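Local atomic coordinates of GH26C (Muricauda sp. MAR_2010_75, PDB entry 6Q78), a protein that probably hydrolyses beta-1,4-mannosidic linkages in mannans, as an endo-acting mannanase of glycoside hydrolase family 26. Residues H159-Y170 with F225-W235. Sequence-based numbering, arbitrary orientation.
Sequences HFREPFEGEHFY and FHEFDGDWFWW. With TRS (2-amino-2-hydroxymethyl-propane-1,3-diol), chain C.
The indole of W234 lies between E162 on one face and W235 on the other, its edge turned to F160 O, and gives its N-H to that backbone carbonyl: NE1 lies 2.9 Å from F160 O, with the acceptor close to the indole plane and the donor nearly along the C=O axis. Tryptophan suits the place because it joins a buried donor to broad flat faces. E162 CB rests over its five-membered ring, 3.8 Å from the centroid, while W235 lies against the opposite face. The benzo edge of W234 is turned to the face of F160 in an offset edge-to-face pair, planes at 65°, with CZ2 3.5 Å from F160 CD2. F160 carries its ring there with CG anti to the backbone N (chi1 178°). A leucine in place of W234 would probably leave F160 O without its indole donor and open a gap between E162 and W235. Both loops follow neighbouring parallel strands, 153-157 and 220-223, of the TIM barrel of this glycoside hydrolase family, and H159, Y170, H226 and E227 from them line a pocket that holds a Tris molecule, probably from the crystallisation liquor. There H226 turns its edge to the face of H159, the planes at 82°, and the two imidazoles bind different hydroxyls: H226 NE2 donates to Tris O1 at 2.8 Å, and H159 NE2 bonds to Tris O2 while its ND1 is held by D116. Y170 OH also meets O2, at 2.7 Å. The rings of Y170 and F233 run almost parallel but rim to rim, CE1 to CE1 3.5 Å, and F233, sandwiched between W232 and W235, brings an apolar ring edge up to Y170 and Tris O2. E227 OE2 accepts from the Tris amine at 3.0 Å, and W232 NE1 steadies that carboxylate through the anti lone pair of OE1.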
loop_
_atom_site.group_PDB
_atom_site.type_symbol
_atom_site.label_atom_id
_atom_site.label_comp_id
_atom_site.label_asym_id
_atom_site.label_seq_id
_atom_site.Cartn_x
_atom_site.Cartn_y
_atom_site.Cartn_z
ATOM N N HIS A 159 3.310 -2.729 9.786
ATOM C CA HIS A 159 3.662 -3.990 10.432
ATOM C C HIS A 159 3.719 -3.709 11.929
ATOM O O HIS A 159 4.771 -3.408 12.522
ATOM C CB HIS A 159 4.954 -4.564 9.868
ATOM C CG HIS A 159 4.791 -5.175 8.511
ATOM N ND1 HIS A 159 4.843 -4.426 7.352
ATOM C CD2 HIS A 159 4.602 -6.465 8.124
ATOM C CE1 HIS A 159 4.666 -5.227 6.310
ATOM N NE2 HIS A 159 4.497 -6.464 6.750
ATOM N N PHE A 160 2.525 -3.768 12.535
ATOM C CA PHE A 160 2.271 -3.359 13.920
ATOM C C PHE A 160 2.586 -4.521 14.857
ATOM O O PHE A 160 1.933 -5.561 14.814
ATOM C CB PHE A 160 0.798 -2.933 13.962
ATOM C CG PHE A 160 0.263 -2.499 15.330
ATOM C CD1 PHE A 160 1.096 -2.014 16.319
ATOM C CD2 PHE A 160 -1.104 -2.535 15.566
ATOM C CE1 PHE A 160 0.558 -1.599 17.550
ATOM C CE2 PHE A 160 -1.628 -2.170 16.791
ATOM C CZ PHE A 160 -0.800 -1.710 17.785
ATOM N N ARG A 161 3.636 -4.369 15.651
ATOM C CA ARG A 161 3.993 -5.425 16.593
ATOM C C ARG A 161 2.889 -5.576 17.629
ATOM O O ARG A 161 2.309 -4.594 18.100
ATOM C CB ARG A 161 5.357 -5.136 17.240
ATOM C CG ARG A 161 6.473 -5.184 16.204
ATOM C CD ARG A 161 7.819 -4.748 16.760
ATOM N NE ARG A 161 8.695 -4.384 15.656
ATOM C CZ ARG A 161 9.446 -5.225 14.964
ATOM N NH1 ARG A 161 9.457 -6.518 15.254
ATOM N NH2 ARG A 161 10.177 -4.751 13.940
ATOM N N GLU A 162 2.613 -6.817 18.002
ATOM C CA GLU A 162 1.458 -7.107 18.821
ATOM C C GLU A 162 1.598 -6.428 20.183
ATOM O O GLU A 162 2.715 -6.221 20.674
ATOM C CB GLU A 162 1.278 -8.625 18.962
ATOM C CG GLU A 162 2.358 -9.358 19.815
ATOM C CD GLU A 162 2.163 -9.154 21.296
ATOM O OE1 GLU A 162 3.184 -9.163 22.061
ATOM O OE2 GLU A 162 0.988 -9.006 21.704
ATOM N N PRO A 163 0.472 -6.091 20.820
ATOM C CA PRO A 163 0.500 -5.096 21.911
ATOM C C PRO A 163 0.978 -5.602 23.263
ATOM O O PRO A 163 1.385 -4.773 24.099
ATOM C CB PRO A 163 -0.976 -4.638 22.009
ATOM C CG PRO A 163 -1.735 -5.866 21.559
ATOM C CD PRO A 163 -0.898 -6.390 20.396
ATOM N N PHE A 164 0.943 -6.910 23.524
ATOM C CA PHE A 164 1.284 -7.381 24.862
ATOM C C PHE A 164 2.764 -7.187 25.158
ATOM O O PHE A 164 3.135 -6.764 26.262
ATOM C CB PHE A 164 0.875 -8.845 25.045
ATOM C CG PHE A 164 -0.606 -9.050 25.147
ATOM C CD1 PHE A 164 -1.261 -8.797 26.336
ATOM C CD2 PHE A 164 -1.338 -9.495 24.051
ATOM C CE1 PHE A 164 -2.643 -8.977 26.443
ATOM C CE2 PHE A 164 -2.703 -9.680 24.143
ATOM C CZ PHE A 164 -3.361 -9.439 25.344
ATOM N N GLU A 165 3.631 -7.539 24.208
ATOM C CA GLU A 165 5.058 -7.343 24.411
ATOM C C GLU A 165 5.697 -6.431 23.375
ATOM O O GLU A 165 6.826 -5.967 23.587
ATOM C CB GLU A 165 5.808 -8.688 24.470
ATOM C CG GLU A 165 5.437 -9.531 25.724
ATOM C CD GLU A 165 6.212 -10.844 25.851
ATOM O OE1 GLU A 165 6.841 -11.302 24.868
ATOM O OE2 GLU A 165 6.181 -11.430 26.957
ATOM N N GLY A 166 5.005 -6.125 22.279
ATOM C CA GLY A 166 5.542 -5.158 21.342
ATOM C C GLY A 166 6.735 -5.599 20.526
ATOM O O GLY A 166 7.402 -4.744 19.948
ATOM N N GLU A 167 6.980 -6.902 20.410
ATOM C CA GLU A 167 8.175 -7.373 19.714
ATOM C C GLU A 167 7.914 -7.981 18.347
ATOM O O GLU A 167 8.798 -7.894 17.487
ATOM C CB GLU A 167 8.921 -8.405 20.571
ATOM C CG GLU A 167 9.413 -7.820 21.858
ATOM C CD GLU A 167 10.285 -8.787 22.633
ATOM O OE1 GLU A 167 11.440 -8.424 22.950
ATOM O OE2 GLU A 167 9.818 -9.916 22.886
ATOM N N HIS A 168 6.751 -8.626 18.117
ATOM C CA HIS A 168 6.535 -9.425 16.910
ATOM C C HIS A 168 5.193 -9.104 16.281
ATOM O O HIS A 168 4.195 -8.906 16.986
ATOM C CB HIS A 168 6.575 -10.931 17.251
ATOM C CG HIS A 168 7.871 -11.367 17.860
ATOM N ND1 HIS A 168 9.065 -11.362 17.165
ATOM C CD2 HIS A 168 8.162 -11.797 19.111
ATOM C CE1 HIS A 168 10.035 -11.782 17.963
ATOM N NE2 HIS A 168 9.513 -12.050 19.145
ATOM N N PHE A 169 5.173 -9.049 14.953
ATOM C CA PHE A 169 3.911 -9.042 14.231
ATOM C C PHE A 169 3.607 -10.355 13.526
ATOM O O PHE A 169 2.434 -10.621 13.246
ATOM C CB PHE A 169 3.840 -7.897 13.191
ATOM C CG PHE A 169 5.093 -7.688 12.409
ATOM C CD1 PHE A 169 5.361 -8.476 11.317
ATOM C CD2 PHE A 169 5.995 -6.719 12.777
ATOM C CE1 PHE A 169 6.526 -8.317 10.616
ATOM C CE2 PHE A 169 7.168 -6.549 12.082
ATOM C CZ PHE A 169 7.438 -7.357 11.015
ATOM N N TYR A 170 4.611 -11.204 13.276
ATOM C CA TYR A 170 4.374 -12.500 12.642
ATOM C C TYR A 170 3.920 -13.499 13.701
ATOM O O TYR A 170 4.569 -13.654 14.749
ATOM C CB TYR A 170 5.659 -13.010 11.982
ATOM C CG TYR A 170 5.999 -12.346 10.664
ATOM C CD1 TYR A 170 5.011 -12.093 9.720
ATOM C CD2 TYR A 170 7.301 -11.936 10.381
ATOM C CE1 TYR A 170 5.296 -11.476 8.511
ATOM C CE2 TYR A 170 7.598 -11.322 9.149
ATOM C CZ TYR A 170 6.588 -11.110 8.231
ATOM O OH TYR A 170 6.871 -10.481 7.015
ATOM N N PHE A 225 -3.661 -3.351 8.658
ATOM C CA PHE A 225 -4.250 -4.686 8.906
ATOM C C PHE A 225 -4.448 -5.445 7.599
ATOM O O PHE A 225 -5.477 -6.077 7.344
ATOM C CB PHE A 225 -5.530 -4.587 9.771
ATOM C CG PHE A 225 -5.305 -3.786 11.031
ATOM C CD1 PHE A 225 -4.432 -4.281 11.994
ATOM C CD2 PHE A 225 -5.908 -2.547 11.231
ATOM C CE1 PHE A 225 -4.158 -3.550 13.139
ATOM C CE2 PHE A 225 -5.655 -1.807 12.375
ATOM C CZ PHE A 225 -4.784 -2.329 13.338
ATOM N N HIS A 226 -3.400 -5.405 6.779
ATOM C CA HIS A 226 -3.463 -6.017 5.454
ATOM C C HIS A 226 -3.257 -7.538 5.502
ATOM O O HIS A 226 -2.744 -8.118 6.473
ATOM C CB HIS A 226 -2.399 -5.376 4.537
ATOM C CG HIS A 226 -0.983 -5.628 4.973
ATOM N ND1 HIS A 226 -0.520 -5.284 6.232
ATOM C CD2 HIS A 226 0.078 -6.171 4.316
ATOM C CE1 HIS A 226 0.751 -5.614 6.333
ATOM N NE2 HIS A 226 1.148 -6.142 5.184
ATOM N N GLU A 227 -3.652 -8.190 4.417
ATOM C CA GLU A 227 -3.446 -9.639 4.298
ATOM C C GLU A 227 -4.102 -10.395 5.435
ATOM O O GLU A 227 -3.625 -11.469 5.844
ATOM C CB GLU A 227 -1.949 -10.004 4.169
ATOM C CG GLU A 227 -1.325 -9.344 2.908
ATOM C CD GLU A 227 0.164 -9.530 2.777
ATOM O OE1 GLU A 227 0.781 -10.255 3.555
ATOM O OE2 GLU A 227 0.745 -8.887 1.859
ATOM N N PHE A 228 -5.252 -9.889 5.886
ATOM C CA PHE A 228 -5.976 -10.429 7.029
ATOM C C PHE A 228 -6.683 -11.745 6.715
ATOM O O PHE A 228 -7.240 -12.365 7.647
ATOM C CB PHE A 228 -7.045 -9.389 7.408
ATOM C CG PHE A 228 -7.992 -9.065 6.262
ATOM C CD1 PHE A 228 -9.058 -9.909 5.976
ATOM C CD2 PHE A 228 -7.787 -7.963 5.456
ATOM C CE1 PHE A 228 -9.894 -9.630 4.905
ATOM C CE2 PHE A 228 -8.639 -7.669 4.385
ATOM C CZ PHE A 228 -9.687 -8.524 4.115
ATOM N N ASP A 229 -6.686 -12.176 5.452
ATOM C CA ASP A 229 -7.221 -13.488 5.080
ATOM C C ASP A 229 -6.208 -14.603 5.267
ATOM O O ASP A 229 -6.600 -15.782 5.260
ATOM C CB ASP A 229 -7.808 -13.460 3.652
ATOM C CG ASP A 229 -6.833 -12.885 2.606
ATOM O OD1 ASP A 229 -5.876 -12.186 2.995
ATOM O OD2 ASP A 229 -7.054 -13.139 1.394
ATOM N N GLY A 230 -4.933 -14.270 5.431
ATOM C CA GLY A 230 -3.934 -15.235 5.833
ATOM C C GLY A 230 -3.825 -15.325 7.353
ATOM O O GLY A 230 -4.479 -14.594 8.097
ATOM N N ASP A 231 -2.970 -16.245 7.801
ATOM C CA ASP A 231 -2.767 -16.503 9.226
ATOM C C ASP A 231 -1.399 -16.060 9.734
ATOM O O ASP A 231 -1.022 -16.417 10.856
ATOM C CB ASP A 231 -2.980 -17.988 9.542
ATOM C CG ASP A 231 -1.899 -18.905 8.906
ATOM O OD1 ASP A 231 -0.999 -18.422 8.166
ATOM O OD2 ASP A 231 -1.961 -20.136 9.138
ATOM N N TRP A 232 -0.660 -15.277 8.957
ATOM C CA TRP A 232 0.703 -14.938 9.338
ATOM C C TRP A 232 0.795 -13.686 10.191
ATOM O O TRP A 232 1.838 -13.478 10.822
ATOM C CB TRP A 232 1.629 -14.800 8.124
ATOM C CG TRP A 232 1.054 -14.016 6.940
ATOM C CD1 TRP A 232 1.205 -12.662 6.696
ATOM C CD2 TRP A 232 0.346 -14.560 5.814
ATOM N NE1 TRP A 232 0.573 -12.331 5.504
ATOM C CE2 TRP A 232 0.051 -13.473 4.943
ATOM C CE3 TRP A 232 -0.105 -15.846 5.476
ATOM C CZ2 TRP A 232 -0.646 -13.648 3.748
ATOM C CZ3 TRP A 232 -0.801 -16.013 4.285
ATOM C CH2 TRP A 232 -1.078 -14.913 3.446
ATOM N N PHE A 233 -0.248 -12.865 10.233
ATOM C CA PHE A 233 -0.336 -11.708 11.127
ATOM C C PHE A 233 -1.418 -11.950 12.171
ATOM O O PHE A 233 -2.373 -12.711 11.937
ATOM C CB PHE A 233 -0.751 -10.431 10.340
ATOM C CG PHE A 233 0.249 -9.971 9.311
ATOM C CD1 PHE A 233 1.594 -9.873 9.635
ATOM C CD2 PHE A 233 -0.161 -9.643 8.025
ATOM C CE1 PHE A 233 2.520 -9.421 8.716
ATOM C CE2 PHE A 233 0.764 -9.194 7.096
ATOM C CZ PHE A 233 2.109 -9.090 7.435
ATOM N N TRP A 234 -1.296 -11.264 13.321
ATOM C CA TRP A 234 -2.220 -11.492 14.436
ATOM C C TRP A 234 -3.601 -10.888 14.194
ATOM O O TRP A 234 -4.549 -11.230 14.917
ATOM C CB TRP A 234 -1.584 -11.017 15.753
ATOM C CG TRP A 234 -1.065 -9.628 15.747
ATOM C CD1 TRP A 234 0.232 -9.229 15.477
ATOM C CD2 TRP A 234 -1.804 -8.410 15.999
ATOM N NE1 TRP A 234 0.336 -7.858 15.567
ATOM C CE2 TRP A 234 -0.897 -7.330 15.865
ATOM C CE3 TRP A 234 -3.146 -8.135 16.277
ATOM C CZ2 TRP A 234 -1.264 -5.991 16.050
ATOM C CZ3 TRP A 234 -3.531 -6.802 16.452
ATOM C CH2 TRP A 234 -2.581 -5.731 16.321
ATOM N N TRP A 235 -3.751 -10.030 13.184
ATOM C CA TRP A 235 -5.063 -9.578 12.755
ATOM C C TRP A 235 -5.685 -10.521 11.721
ATOM O O TRP A 235 -6.706 -10.175 11.126
ATOM C CB TRP A 235 -4.988 -8.138 12.231
ATOM C CG TRP A 235 -3.937 -7.921 11.198
ATOM C CD1 TRP A 235 -4.062 -8.100 9.826
ATOM C CD2 TRP A 235 -2.608 -7.409 11.403
ATOM N NE1 TRP A 235 -2.870 -7.777 9.192
ATOM C CE2 TRP A 235 -1.979 -7.314 10.126
ATOM C CE3 TRP A 235 -1.897 -7.015 12.538
ATOM C CZ2 TRP A 235 -0.653 -6.873 9.963
ATOM C CZ3 TRP A 235 -0.578 -6.573 12.389
ATOM C CH2 TRP A 235 0.041 -6.503 11.099
HETATM C C TRS C . 4.702 -8.728 3.177
HETATM C C1 TRS C . 4.763 -7.220 3.312
HETATM C C2 TRS C . 4.252 -9.297 4.520
HETATM C C3 TRS C . 6.093 -9.232 2.745
HETATM N N TRS C . 3.735 -9.080 2.128
HETATM O O1 TRS C . 3.467 -6.720 3.635
HETATM O O2 TRS C . 5.190 -8.948 5.541
HETATM O O3 TRS C . 6.111 -10.627 2.505
#